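Local structure of dephospho-CoA kinase (Legionella pneumophila subsp. pneumophila, 4TTR) at residues S30-F35 with A198-L203; S37-N42 with K202-Y207; P127-K132 with T172-E177; N42-D47 with E111-V116. The protein probably phosphorylates the 3'-hydroxyl group of dephospho-CoA with ATP, the last step in the biosynthesis of coenzyme A. All coordinates share one frame; numbering follows the deposited sequence. Where two conformers were deposited one is given.

Interaction 1 of 4, residues S30-F35 with A198-L203; sequences STVAEF and AKVNKL. With BU2 (1,3-butanediol), chain B.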
loop_
_atom_site.group_PDB
_atom_site.type_symbol
_atom_site.label_atom_id
_atom_site.label_comp_id
_atom_site.label_asym_id
_atom_site.label_seq_id
_atom_site.Cartn_x
_atom_site.Cartn_y
_atom_site.Cartn_z
ATOM N N SER A 30 -4.483 -6.276 1.341
ATOM C CA SER A 30 -4.299 -6.985 0.081
ATOM C C SER A 30 -5.507 -7.879 -0.188
ATOM O O SER A 30 -5.848 -8.144 -1.337
ATOM C CB SER A 30 -3.011 -7.812 0.097
ATOM O OG SER A 30 -3.207 -9.055 0.743
ATOM N N THR A 31 -6.149 -8.340 0.881
ATOM C CA THR A 31 -7.380 -9.111 0.759
ATOM C C THR A 31 -8.510 -8.193 0.300
ATOM O O THR A 31 -9.339 -8.573 -0.528
ATOM C CB THR A 31 -7.763 -9.775 2.088
ATOM O OG1 THR A 31 -6.690 -10.618 2.524
ATOM C CG2 THR A 31 -9.034 -10.603 1.934
ATOM N N VAL A 32 -8.529 -6.983 0.847
ATOM C CA VAL A 32 -9.492 -5.969 0.440
ATOM C C VAL A 32 -9.318 -5.663 -1.041
ATOM O O VAL A 32 -10.298 -5.548 -1.771
ATOM C CB VAL A 32 -9.341 -4.681 1.281
ATOM C CG1 VAL A 32 -10.107 -3.516 0.663
ATOM C CG2 VAL A 32 -9.822 -4.926 2.696
ATOM N N ALA A 33 -8.070 -5.538 -1.482
ATOM C CA ALA A 33 -7.787 -5.277 -2.891
ATOM C C ALA A 33 -8.324 -6.401 -3.770
ATOM O O ALA A 33 -8.895 -6.147 -4.830
ATOM C CB ALA A 33 -6.295 -5.103 -3.110
ATOM N N GLU A 34 -8.151 -7.641 -3.322
ATOM C CA GLU A 34 -8.621 -8.797 -4.077
ATOM C C GLU A 34 -10.145 -8.786 -4.202
ATOM O O GLU A 34 -10.688 -9.101 -5.260
ATOM C CB GLU A 34 -8.144 -10.097 -3.416
ATOM C CG GLU A 34 -8.596 -11.377 -4.119
ATOM C CD GLU A 34 -8.097 -11.487 -5.554
ATOM O OE1 GLU A 34 -8.667 -12.293 -6.321
ATOM O OE2 GLU A 34 -7.133 -10.778 -5.919
ATOM N N PHE A 35 -10.834 -8.418 -3.126
ATOM C CA PHE A 35 -12.292 -8.360 -3.156
ATOM C C PHE A 35 -12.761 -7.295 -4.148
ATOM O O PHE A 35 -13.711 -7.519 -4.893
ATOM C CB PHE A 35 -12.862 -8.088 -1.755
ATOM C CG PHE A 35 -12.922 -9.312 -0.866
ATOM C CD1 PHE A 35 -13.366 -10.529 -1.358
ATOM C CD2 PHE A 35 -12.528 -9.240 0.461
ATOM C CE1 PHE A 35 -13.419 -11.647 -0.546
ATOM C CE2 PHE A 35 -12.577 -10.359 1.280
ATOM C CZ PHE A 35 -13.023 -11.561 0.774
ATOM N N ALA A 198 -18.373 -8.215 2.859
ATOM C CA ALA A 198 -19.613 -7.455 2.916
ATOM C C ALA A 198 -19.311 -5.964 2.943
ATOM O O ALA A 198 -19.943 -5.181 2.240
ATOM C CB ALA A 198 -20.430 -7.859 4.130
ATOM N N LYS A 199 -18.330 -5.575 3.746
ATOM C CA LYS A 199 -17.951 -4.175 3.857
ATOM C C LYS A 199 -17.399 -3.632 2.537
ATOM O O LYS A 199 -17.737 -2.519 2.134
ATOM C CB LYS A 199 -16.932 -3.996 4.981
ATOM C CG LYS A 199 -17.559 -4.092 6.361
ATOM C CD LYS A 199 -16.563 -3.830 7.460
ATOM C CE LYS A 199 -17.267 -3.561 8.776
ATOM N NZ LYS A 199 -16.295 -3.253 9.848
ATOM N N VAL A 200 -16.560 -4.417 1.868
ATOM C CA VAL A 200 -16.027 -4.027 0.566
ATOM C C VAL A 200 -17.164 -3.834 -0.440
ATOM O O VAL A 200 -17.140 -2.903 -1.236
ATOM C CB VAL A 200 -15.017 -5.071 0.033
ATOM C CG1 VAL A 200 -14.704 -4.839 -1.442
ATOM C CG2 VAL A 200 -13.736 -5.027 0.849
ATOM N N ASN A 201 -18.159 -4.713 -0.394
ATOM C CA ASN A 201 -19.316 -4.592 -1.270
ATOM C C ASN A 201 -20.018 -3.247 -1.113
ATOM O O ASN A 201 -20.335 -2.594 -2.100
ATOM C CB ASN A 201 -20.308 -5.725 -1.010
ATOM C CG ASN A 201 -20.370 -6.715 -2.153
ATOM O OD1 ASN A 201 -21.187 -6.576 -3.065
ATOM N ND2 ASN A 201 -19.497 -7.715 -2.120
ATOM N N LYS A 202 -20.251 -2.828 0.127
ATOM C CA LYS A 202 -20.931 -1.558 0.374
ATOM C C LYS A 202 -20.085 -0.368 -0.067
ATOM O O LYS A 202 -20.621 0.625 -0.548
ATOM C CB LYS A 202 -21.295 -1.420 1.851
ATOM C CG LYS A 202 -22.334 -2.425 2.311
ATOM C CD LYS A 202 -23.043 -1.956 3.565
ATOM C CE LYS A 202 -23.649 -3.122 4.326
ATOM N NZ LYS A 202 -22.608 -3.950 4.996
ATOM N N LEU A 203 -18.767 -0.470 0.090
ATOM C CA LEU A 203 -17.868 0.583 -0.366
ATOM C C LEU A 203 -17.899 0.650 -1.887
ATOM O O LEU A 203 -17.958 1.729 -2.473
ATOM C CB LEU A 203 -16.439 0.342 0.129
ATOM C CG LEU A 203 -16.203 0.515 1.631
ATOM C CD1 LEU A 203 -14.836 -0.024 2.033
ATOM C CD2 LEU A 203 -16.334 1.974 2.032
HETATM C C1 BU2 B . -3.437 -8.866 3.916
HETATM O O1 BU2 B . -3.346 -10.103 4.589
HETATM C C2 BU2 B . -2.056 -8.311 3.637
HETATM C C3 BU2 B . -1.964 -6.911 4.206
HETATM O O3 BU2 B . -1.735 -7.000 5.594
HETATM C C4 BU2 B . -0.827 -6.169 3.541
#
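Val32 and Val200 mark the nearest approach of two helical backbones, their CA atoms 6.8 Å apart. Residues 30-35 form early turns of helix 29-38, and 198-203 a middle stretch of helix 192-213; each segment keeps its own i to i+4 bonds, and no hydrogen bond crosses between them. The contact is therefore made by side chains alone, with Val200 as its hub. Val200 CG1, anti to the backbone N (chi1 167°), packs on Phe35 CB at 3.7 Å, while Val200 CG2 meets Val32 CG1 at 3.9 Å and also lies near Phe35, the two valine side chains meeting at a slant. Phe35 starts toward the partner helix and touches it with CB, but its phenyl group then leads away. Ser30 and Thr31, predicted to bind ATP, belong to the pocket where 1,3-butanediol is bound; Thr31 OG1 lies 3.9 Å from C1 of the diol, and the Thr31 side chain also touches Leu193 and Leu196 of helix 192-213. Around the valine pair further apolar contacts follow: Val32 also touches Leu196, Leu21 of strand 18-23 and Leu187 of strand 185-188, and Val200 rests on Phe36, so that the two helices pack together against one side of the central parallel sheet.

Interaction 2 of 4, residues S37-N42 with K202-Y207; sequences SELGIN and KLHQKY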
loop_
_atom_site.group_PDB
_atom_site.type_symbol
_atom_site.label_atom_id
_atom_site.label_comp_id
_atom_site.label_asym_id
_atom_site.label_seq_id
_atom_site.Cartn_x
_atom_site.Cartn_y
_atom_site.Cartn_z
ATOM N N SER A 37 -11.018 -6.376 -6.695
ATOM C CA SER A 37 -10.628 -6.959 -7.972
ATOM C C SER A 37 -11.721 -7.891 -8.477
ATOM O O SER A 37 -12.079 -7.881 -9.655
ATOM C CB SER A 37 -9.308 -7.724 -7.822
ATOM O OG SER A 37 -8.632 -7.823 -9.060
ATOM N N GLU A 38 -12.255 -8.691 -7.563
ATOM C CA GLU A 38 -13.240 -9.699 -7.912
ATOM C C GLU A 38 -14.606 -9.087 -8.219
ATOM O O GLU A 38 -15.487 -9.768 -8.738
ATOM C CB GLU A 38 -13.347 -10.724 -6.784
ATOM C CG GLU A 38 -12.095 -11.581 -6.644
ATOM C CD GLU A 38 -12.073 -12.400 -5.368
ATOM O OE1 GLU A 38 -13.056 -12.348 -4.601
ATOM O OE2 GLU A 38 -11.071 -13.104 -5.133
ATOM N N LEU A 39 -14.773 -7.804 -7.905
ATOM C CA LEU A 39 -15.982 -7.070 -8.279
ATOM C C LEU A 39 -15.801 -6.372 -9.624
ATOM O O LEU A 39 -16.633 -5.562 -10.029
ATOM C CB LEU A 39 -16.345 -6.048 -7.201
ATOM C CG LEU A 39 -16.907 -6.641 -5.908
ATOM C CD1 LEU A 39 -16.877 -5.617 -4.784
ATOM C CD2 LEU A 39 -18.325 -7.161 -6.124
ATOM N N GLY A 40 -14.701 -6.683 -10.305
ATOM C CA GLY A 40 -14.450 -6.171 -11.637
ATOM C C GLY A 40 -13.768 -4.820 -11.649
ATOM O O GLY A 40 -13.741 -4.148 -12.681
ATOM N N ILE A 41 -13.221 -4.411 -10.510
ATOM C CA ILE A 41 -12.526 -3.132 -10.421
ATOM C C ILE A 41 -11.046 -3.299 -10.745
ATOM O O ILE A 41 -10.391 -4.219 -10.254
ATOM C CB ILE A 41 -12.674 -2.499 -9.021
ATOM C CG1 ILE A 41 -14.152 -2.285 -8.686
ATOM C CG2 ILE A 41 -11.914 -1.175 -8.941
ATOM C CD1 ILE A 41 -14.920 -1.426 -9.698
ATOM N N ASN A 42 -10.532 -2.398 -11.576
ATOM C CA ASN A 42 -9.109 -2.350 -11.884
ATOM C C ASN A 42 -8.320 -1.886 -10.666
ATOM O O ASN A 42 -8.550 -0.790 -10.153
ATOM C CB ASN A 42 -8.841 -1.410 -13.065
ATOM C CG ASN A 42 -9.271 -1.993 -14.413
ATOM O OD1 ASN A 42 -8.789 -1.556 -15.456
ATOM N ND2 ASN A 42 -10.173 -2.972 -14.398
ATOM N N LYS A 202 -20.251 -2.828 0.127
ATOM C CA LYS A 202 -20.931 -1.558 0.374
ATOM C C LYS A 202 -20.085 -0.368 -0.067
ATOM O O LYS A 202 -20.621 0.625 -0.548
ATOM C CB LYS A 202 -21.295 -1.420 1.851
ATOM C CG LYS A 202 -22.334 -2.425 2.311
ATOM C CD LYS A 202 -23.043 -1.956 3.565
ATOM C CE LYS A 202 -23.649 -3.122 4.326
ATOM N NZ LYS A 202 -22.608 -3.950 4.996
ATOM N N LEU A 203 -18.767 -0.470 0.090
ATOM C CA LEU A 203 -17.868 0.583 -0.366
ATOM C C LEU A 203 -17.899 0.650 -1.887
ATOM O O LEU A 203 -17.958 1.729 -2.473
ATOM C CB LEU A 203 -16.439 0.342 0.129
ATOM C CG LEU A 203 -16.203 0.515 1.631
ATOM C CD1 LEU A 203 -14.836 -0.024 2.033
ATOM C CD2 LEU A 203 -16.334 1.974 2.032
ATOM N N HIS A 204 -17.859 -0.521 -2.512
ATOM C CA HIS A 204 -17.958 -0.645 -3.959
ATOM C C HIS A 204 -19.201 0.072 -4.491
ATOM O O HIS A 204 -19.113 0.862 -5.428
ATOM C CB HIS A 204 -17.971 -2.128 -4.348
ATOM C CG HIS A 204 -18.320 -2.387 -5.780
ATOM N ND1 HIS A 204 -17.510 -2.004 -6.827
ATOM C CD2 HIS A 204 -19.379 -3.018 -6.337
ATOM C CE1 HIS A 204 -18.064 -2.373 -7.968
ATOM N NE2 HIS A 204 -19.199 -2.992 -7.698
ATOM N N GLN A 205 -20.353 -0.183 -3.877
ATOM C CA GLN A 205 -21.591 0.467 -4.294
ATOM C C GLN A 205 -21.534 1.971 -4.032
ATOM O O GLN A 205 -22.098 2.760 -4.785
ATOM C CB GLN A 205 -22.795 -0.149 -3.573
ATOM C CG GLN A 205 -23.030 -1.620 -3.894
ATOM C CD GLN A 205 -23.301 -1.868 -5.370
ATOM O OE1 GLN A 205 -23.888 -1.032 -6.056
ATOM N NE2 GLN A 205 -22.866 -3.022 -5.865
ATOM N N LYS A 206 -20.848 2.370 -2.966
ATOM C CA LYS A 206 -20.667 3.785 -2.667
ATOM C C LYS A 206 -19.820 4.473 -3.740
ATOM O O LYS A 206 -20.157 5.558 -4.201
ATOM C CB LYS A 206 -20.017 3.955 -1.297
ATOM C CG LYS A 206 -19.966 5.383 -0.791
ATOM C CD LYS A 206 -19.094 5.477 0.455
ATOM C CE LYS A 206 -19.357 6.754 1.227
ATOM N NZ LYS A 206 -18.547 6.823 2.471
ATOM N N TYR A 207 -18.721 3.835 -4.135
ATOM C CA TYR A 207 -17.820 4.408 -5.134
ATOM C C TYR A 207 -18.469 4.468 -6.516
ATOM O O TYR A 207 -18.286 5.440 -7.248
ATOM C CB TYR A 207 -16.517 3.604 -5.207
ATOM C CG TYR A 207 -15.680 3.650 -3.947
ATOM C CD1 TYR A 207 -15.576 4.812 -3.197
ATOM C CD2 TYR A 207 -14.991 2.529 -3.510
ATOM C CE1 TYR A 207 -14.809 4.855 -2.050
ATOM C CE2 TYR A 207 -14.224 2.562 -2.362
ATOM C CZ TYR A 207 -14.135 3.726 -1.637
ATOM O OH TYR A 207 -13.371 3.760 -0.490
#
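A Schellman motif ends helix 29-38 and presents Leu39 and Ile41 to His204 of helix 192-213. Gly40, with a positive phi of 87°, is its C-prime residue: Gly40 N bonds to Ser37 O and Ile41 N to Phe36 O. The flanking side chains take different parts of the imidazole. Leu39 lies over one face, its CD1 4.1 Å from the centroid of the His204 ring and 29° off the normal, a CH-pi contact. Ile41 comes in at the rim, with CD1 near the ring plane and 3.7 Å from His204 CE1. With its CG anti to the backbone N (chi1 169°), His204 extends from its helix into this angle between the two aliphatic groups. Its ND1 is hydrogen-bonded to Tyr121 OH, a bond that helps fix the rotation of the buried ring. The Schellman motif is a common way to end a helix; here it turns the chain from helix 29-38 toward strand 42-45, within the beta-alpha-beta connection that begins at strand 18-23.

Interaction 3 of 4, residues P127-K132 with T172-E177; sequences PLLFNK and TQPNLE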
loop_
_atom_site.group_PDB
_atom_site.type_symbol
_atom_site.label_atom_id
_atom_site.label_comp_id
_atom_site.label_asym_id
_atom_site.label_seq_id
_atom_site.Cartn_x
_atom_site.Cartn_y
_atom_site.Cartn_z
ATOM N N PRO A 127 1.176 3.366 -0.202
ATOM C CA PRO A 127 1.644 3.174 1.178
ATOM C C PRO A 127 0.856 3.976 2.213
ATOM O O PRO A 127 0.227 4.978 1.875
ATOM C CB PRO A 127 3.103 3.647 1.126
ATOM C CG PRO A 127 3.158 4.583 -0.016
ATOM C CD PRO A 127 2.186 4.052 -1.030
ATOM N N LEU A 128 0.909 3.526 3.464
ATOM C CA LEU A 128 0.176 4.152 4.564
ATOM C C LEU A 128 0.459 5.650 4.677
ATOM O O LEU A 128 -0.466 6.462 4.768
ATOM C CB LEU A 128 0.529 3.450 5.879
ATOM C CG LEU A 128 -0.030 4.040 7.176
ATOM C CD1 LEU A 128 -1.550 3.961 7.203
ATOM C CD2 LEU A 128 0.572 3.318 8.373
ATOM N N LEU A 129 1.742 6.002 4.672
ATOM C CA LEU A 129 2.175 7.391 4.790
ATOM C C LEU A 129 2.513 7.980 3.425
ATOM O O LEU A 129 3.582 8.563 3.239
ATOM C CB LEU A 129 3.391 7.491 5.711
ATOM C CG LEU A 129 3.212 6.948 7.126
ATOM C CD1 LEU A 129 4.567 6.837 7.798
ATOM C CD2 LEU A 129 2.281 7.838 7.933
ATOM N N PHE A 130 1.599 7.827 2.474
ATOM C CA PHE A 130 1.836 8.298 1.119
ATOM C C PHE A 130 1.907 9.822 1.073
ATOM O O PHE A 130 1.179 10.516 1.785
ATOM C CB PHE A 130 0.744 7.791 0.171
ATOM C CG PHE A 130 -0.612 8.394 0.419
ATOM C CD1 PHE A 130 -1.451 7.878 1.392
ATOM C CD2 PHE A 130 -1.053 9.469 -0.336
ATOM C CE1 PHE A 130 -2.697 8.429 1.615
ATOM C CE2 PHE A 130 -2.300 10.023 -0.117
ATOM C CZ PHE A 130 -3.122 9.503 0.858
ATOM N N ASN A 131 2.806 10.333 0.238
ATOM C CA ASN A 131 2.909 11.765 0.009
ATOM C C ASN A 131 1.726 12.227 -0.829
ATOM O O ASN A 131 1.550 11.785 -1.966
ATOM C CB ASN A 131 4.229 12.108 -0.691
ATOM C CG ASN A 131 4.492 13.603 -0.756
ATOM O OD1 ASN A 131 3.583 14.418 -0.607
ATOM N ND2 ASN A 131 5.748 13.969 -0.980
ATOM N N LYS A 132 0.918 13.117 -0.262
ATOM C CA LYS A 132 -0.293 13.578 -0.932
ATOM C C LYS A 132 0.067 14.344 -2.197
ATOM O O LYS A 132 -0.624 14.248 -3.209
ATOM C CB LYS A 132 -1.135 14.467 -0.011
ATOM C CG LYS A 132 -0.988 14.172 1.471
ATOM C CD LYS A 132 -2.108 14.803 2.271
ATOM C CE LYS A 132 -3.058 13.744 2.796
ATOM N NZ LYS A 132 -4.304 14.335 3.350
ATOM N N THR A 172 6.056 0.395 17.264
ATOM C CA THR A 172 6.880 1.330 16.504
ATOM C C THR A 172 6.217 1.814 15.213
ATOM O O THR A 172 6.831 2.538 14.428
ATOM C CB THR A 172 8.235 0.692 16.152
ATOM O OG1 THR A 172 8.021 -0.592 15.553
ATOM C CG2 THR A 172 9.082 0.531 17.403
ATOM N N GLN A 173 4.965 1.433 14.994
ATOM C CA GLN A 173 4.267 1.837 13.779
ATOM C C GLN A 173 3.932 3.322 13.808
ATOM O O GLN A 173 3.845 3.918 14.877
ATOM C CB GLN A 173 2.997 1.011 13.594
ATOM C CG GLN A 173 3.258 -0.481 13.586
ATOM C CD GLN A 173 4.310 -0.883 12.567
ATOM O OE1 GLN A 173 4.464 -0.240 11.529
ATOM N NE2 GLN A 173 5.045 -1.947 12.865
ATOM N N PRO A 174 3.750 3.930 12.624
ATOM C CA PRO A 174 3.416 5.355 12.586
ATOM C C PRO A 174 2.057 5.622 13.208
ATOM O O PRO A 174 1.159 4.789 13.090
ATOM C CB PRO A 174 3.397 5.684 11.087
ATOM C CG PRO A 174 4.029 4.513 10.402
ATOM C CD PRO A 174 3.780 3.337 11.276
ATOM N N ASN A 175 1.906 6.764 13.868
ATOM C CA ASN A 175 0.610 7.134 14.408
ATOM C C ASN A 175 -0.352 7.386 13.259
ATOM O O ASN A 175 0.024 7.953 12.232
ATOM C CB ASN A 175 0.723 8.360 15.310
ATOM C CG ASN A 175 1.706 8.151 16.444
ATOM O OD1 ASN A 175 1.454 7.369 17.361
ATOM N ND2 ASN A 175 2.834 8.848 16.385
ATOM N N LEU A 176 -1.591 6.939 13.436
ATOM C CA LEU A 176 -2.569 6.940 12.360
ATOM C C LEU A 176 -3.535 8.108 12.469
ATOM O O LEU A 176 -4.350 8.315 11.573
ATOM C CB LEU A 176 -3.352 5.627 12.368
ATOM C CG LEU A 176 -2.510 4.356 12.416
ATOM C CD1 LEU A 176 -3.391 3.146 12.687
ATOM C CD2 LEU A 176 -1.743 4.189 11.116
ATOM N N GLU A 177 -3.440 8.858 13.564
ATOM C CA GLU A 177 -4.372 9.950 13.848
ATOM C C GLU A 177 -4.576 10.860 12.639
ATOM O O GLU A 177 -5.710 11.143 12.249
ATOM C CB GLU A 177 -3.875 10.773 15.041
ATOM C CG GLU A 177 -4.803 11.910 15.451
ATOM C CD GLU A 177 -4.357 12.597 16.731
ATOM O OE1 GLU A 177 -3.297 12.222 17.278
ATOM O OE2 GLU A 177 -5.069 13.514 17.193
#
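Leu128 holds its CG anti to the backbone N (chi1 174°) and then bends at chi2 (64°), which carries both its methyls to Leu176; Leu129, with CG beside the backbone N (chi1 -58°), extends instead to Pro174. The two leucines are adjacent in the loop after strand 122-125, and their partners lie two residues apart in the loop between helices 163-171 and 177-182. Leu128 and Leu176 cross at about a right angle, with Leu128 CD2 3.7 Å from Leu176 CD2 and Leu128 CD1 3.9 Å from that same methyl. Leu129 CD1 comes in close to one edge of the proline ring, 3.5 Å from Pro174 CG and 3.7 Å from Pro174 CB. A looser touch, 4.2 Å between Leu128 CD2 and Pro174 CG, joins the two pairs into one continuous patch. Beyond it, Leu128 also packs on Leu143 of strand 140-145 and Leu176 on Asn24, and the Phe130 carbonyl O accepts a hydrogen bond from Arg179 NH1. The side chain of Leu128 lies about 6 Å from that of Lys29, so the patch lies near the predicted ATP site without touching it. Across the two segments there is neither hydrogen bond nor salt bridge: methyls and a proline ring meet by dispersion and the burial of apolar groups, with no directional bond between the loops to fix their register.

Interaction 4 of 4, residues N42-D47 with E111-V116; sequences NVIYAD and EEQLIV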
loop_
_atom_site.group_PDB
_atom_site.type_symbol
_atom_site.label_atom_id
_atom_site.label_comp_id
_atom_site.label_asym_id
_atom_site.label_seq_id
_atom_site.Cartn_x
_atom_site.Cartn_y
_atom_site.Cartn_z
ATOM N N ASN A 42 -10.532 -2.398 -11.576
ATOM C CA ASN A 42 -9.109 -2.350 -11.884
ATOM C C ASN A 42 -8.320 -1.886 -10.666
ATOM O O ASN A 42 -8.550 -0.790 -10.153
ATOM C CB ASN A 42 -8.841 -1.410 -13.065
ATOM C CG ASN A 42 -9.271 -1.993 -14.413
ATOM O OD1 ASN A 42 -8.789 -1.556 -15.456
ATOM N ND2 ASN A 42 -10.173 -2.972 -14.398
ATOM N N VAL A 43 -7.395 -2.719 -10.204
ATOM C CA VAL A 43 -6.551 -2.373 -9.069
ATOM C C VAL A 43 -5.113 -2.167 -9.532
ATOM O O VAL A 43 -4.506 -3.065 -10.109
ATOM C CB VAL A 43 -6.590 -3.457 -7.979
ATOM C CG1 VAL A 43 -5.749 -3.037 -6.779
ATOM C CG2 VAL A 43 -8.024 -3.725 -7.555
ATOM N N ILE A 44 -4.586 -0.973 -9.284
ATOM C CA ILE A 44 -3.191 -0.671 -9.573
ATOM C C ILE A 44 -2.376 -0.820 -8.290
ATOM O O ILE A 44 -2.638 -0.138 -7.296
ATOM C CB ILE A 44 -3.025 0.749 -10.152
ATOM C CG1 ILE A 44 -3.842 0.891 -11.442
ATOM C CG2 ILE A 44 -1.555 1.042 -10.430
ATOM C CD1 ILE A 44 -3.930 2.306 -11.976
ATOM N N TYR A 45 -1.402 -1.725 -8.317
ATOM C CA TYR A 45 -0.561 -2.001 -7.155
ATOM C C TYR A 45 0.772 -1.269 -7.242
ATOM O O TYR A 45 1.677 -1.704 -7.952
ATOM C CB TYR A 45 -0.308 -3.502 -7.024
ATOM C CG TYR A 45 -1.561 -4.321 -6.836
ATOM C CD1 TYR A 45 -2.103 -4.519 -5.570
ATOM C CD2 TYR A 45 -2.204 -4.900 -7.921
ATOM C CE1 TYR A 45 -3.252 -5.269 -5.394
ATOM C CE2 TYR A 45 -3.351 -5.652 -7.755
ATOM C CZ TYR A 45 -3.872 -5.834 -6.491
ATOM O OH TYR A 45 -5.016 -6.582 -6.330
ATOM N N ALA A 46 0.891 -0.163 -6.515
ATOM C CA ALA A 46 2.112 0.635 -6.540
ATOM C C ALA A 46 3.305 -0.164 -6.029
ATOM O O ALA A 46 4.437 0.075 -6.436
ATOM C CB ALA A 46 1.940 1.898 -5.721
ATOM N N ASP A 47 3.043 -1.112 -5.134
ATOM C CA ASP A 47 4.097 -1.952 -4.577
ATOM C C ASP A 47 4.628 -2.921 -5.625
ATOM O O ASP A 47 5.832 -3.177 -5.691
ATOM C CB ASP A 47 3.577 -2.720 -3.359
ATOM C CG ASP A 47 4.647 -3.578 -2.703
ATOM O OD1 ASP A 47 5.850 -3.325 -2.932
ATOM O OD2 ASP A 47 4.281 -4.500 -1.943
ATOM N N GLU A 111 -0.069 6.052 -14.615
ATOM C CA GLU A 111 -0.785 6.784 -15.650
ATOM C C GLU A 111 -1.083 5.915 -16.875
ATOM O O GLU A 111 -2.150 6.037 -17.477
ATOM C CB GLU A 111 0.006 8.028 -16.048
ATOM C CG GLU A 111 -0.366 9.248 -15.212
ATOM C CD GLU A 111 0.723 10.307 -15.159
ATOM O OE1 GLU A 111 1.831 10.069 -15.687
ATOM O OE2 GLU A 111 0.465 11.385 -14.581
ATOM N N GLU A 112 -0.154 5.031 -17.230
ATOM C CA GLU A 112 -0.382 4.090 -18.327
ATOM C C GLU A 112 -1.579 3.196 -18.037
ATOM O O GLU A 112 -2.422 2.970 -18.906
ATOM C CB GLU A 112 0.853 3.220 -18.572
ATOM C CG GLU A 112 1.974 3.922 -19.311
ATOM C CD GLU A 112 3.252 3.101 -19.357
ATOM O OE1 GLU A 112 3.178 1.857 -19.255
ATOM O OE2 GLU A 112 4.334 3.706 -19.494
ATOM N N GLN A 113 -1.646 2.683 -16.814
ATOM C CA GLN A 113 -2.721 1.779 -16.434
ATOM C C GLN A 113 -4.052 2.511 -16.294
ATOM O O GLN A 113 -5.106 1.928 -16.525
ATOM C CB GLN A 113 -2.371 1.066 -15.133
ATOM C CG GLN A 113 -1.147 0.179 -15.254
ATOM C CD GLN A 113 -0.954 -0.733 -14.053
ATOM O OE1 GLN A 113 -1.920 -1.184 -13.437
ATOM N NE2 GLN A 113 0.301 -1.007 -13.718
ATOM N N LEU A 114 -4.002 3.786 -15.922
ATOM C CA LEU A 114 -5.213 4.594 -15.839
ATOM C C LEU A 114 -5.794 4.875 -17.218
ATOM O O LEU A 114 -7.012 4.895 -17.386
ATOM C CB LEU A 114 -4.936 5.921 -15.129
ATOM C CG LEU A 114 -4.762 5.885 -13.609
ATOM C CD1 LEU A 114 -4.420 7.277 -13.101
ATOM C CD2 LEU A 114 -6.004 5.357 -12.909
ATOM N N ILE A 115 -4.925 5.100 -18.202
ATOM C CA ILE A 115 -5.376 5.403 -19.557
ATOM C C ILE A 115 -6.182 4.239 -20.123
ATOM O O ILE A 115 -7.118 4.442 -20.890
ATOM C CB ILE A 115 -4.183 5.727 -20.488
ATOM C CG1 ILE A 115 -3.627 7.109 -20.150
ATOM C CG2 ILE A 115 -4.601 5.707 -21.955
ATOM C CD1 ILE A 115 -2.246 7.379 -20.713
ATOM N N VAL A 116 -5.821 3.021 -19.731
ATOM C CA VAL A 116 -6.491 1.829 -20.230
ATOM C C VAL A 116 -7.402 1.201 -19.170
ATOM O O VAL A 116 -7.723 0.016 -19.243
ATOM C CB VAL A 116 -5.462 0.783 -20.722
ATOM C CG1 VAL A 116 -4.629 1.364 -21.867
ATOM C CG2 VAL A 116 -4.562 0.318 -19.585
HETATM O O HOH W 1 -0.547 -2.921 -11.032
#
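Ile44 lies alongside Gln113, the two side chains running past each other in opposite directions, and this pair accounts for most of the surface buried in the contact. Ile44 CD1 packs on the aliphatic root of the glutamine, 3.7 Å from Gln113 CB, while Ile44 CG1 sits 3.5 Å from Gln113 OE1 at the far end. The glutamine chain is extended beyond CG (chi2 -169°), which carries its amide along the isoleucine toward the backbone of Tyr45, with a water between. This water bridges the segments: it accepts from Tyr45 N at 3.1 Å and donates to Gln113 OE1 at 3.3 Å. The strand involved, 42-45, is outermost in the parallel sheet of this P-loop kinase and is joined by backbone hydrogen bonds of Ile44 to Leu123 and Glu125 of strand 122-125; Tyr45 is the N-cap residue of helix 46-52. The last turns of helix 92-115 thus pack on a face of the sheet at its border. Leu114 adds a second apolar touch, crossing Ile44 at about a right angle with its CD2 3.8 Å from Ile44 CD1, and it also rests on Cys122. Near the helix end, Asn42 OD1 comes to 4.2 Å from Val116 O, but its hydrogen bond is from Thr118 N.

In the fold
Interactions 1 and 2 form one interface of helix 29-38 and the loop that follows it with helix 192-213: their centres are 7 Å apart, and Val200 CG1 of the first touches Leu39 CD1 of the second at 4.1 Å. Interaction 4 shares Asn42 with interaction 2 and meets interaction 1 where Ala33 CB lies 3.8 Å from Tyr45 OH; helix 29-38 and strand 42-45 follow each other in the chain, across a short loop. Interaction 3 stands apart, its nearest atoms about 11 Å from those of interaction 1 and about 5 Å from those of interaction 4. Interaction 1 includes Ser30 and Thr31 of the diol pocket, whereas the Leu128 side chain of interaction 3 lies about 10 Å from the bound 1,3-butanediol.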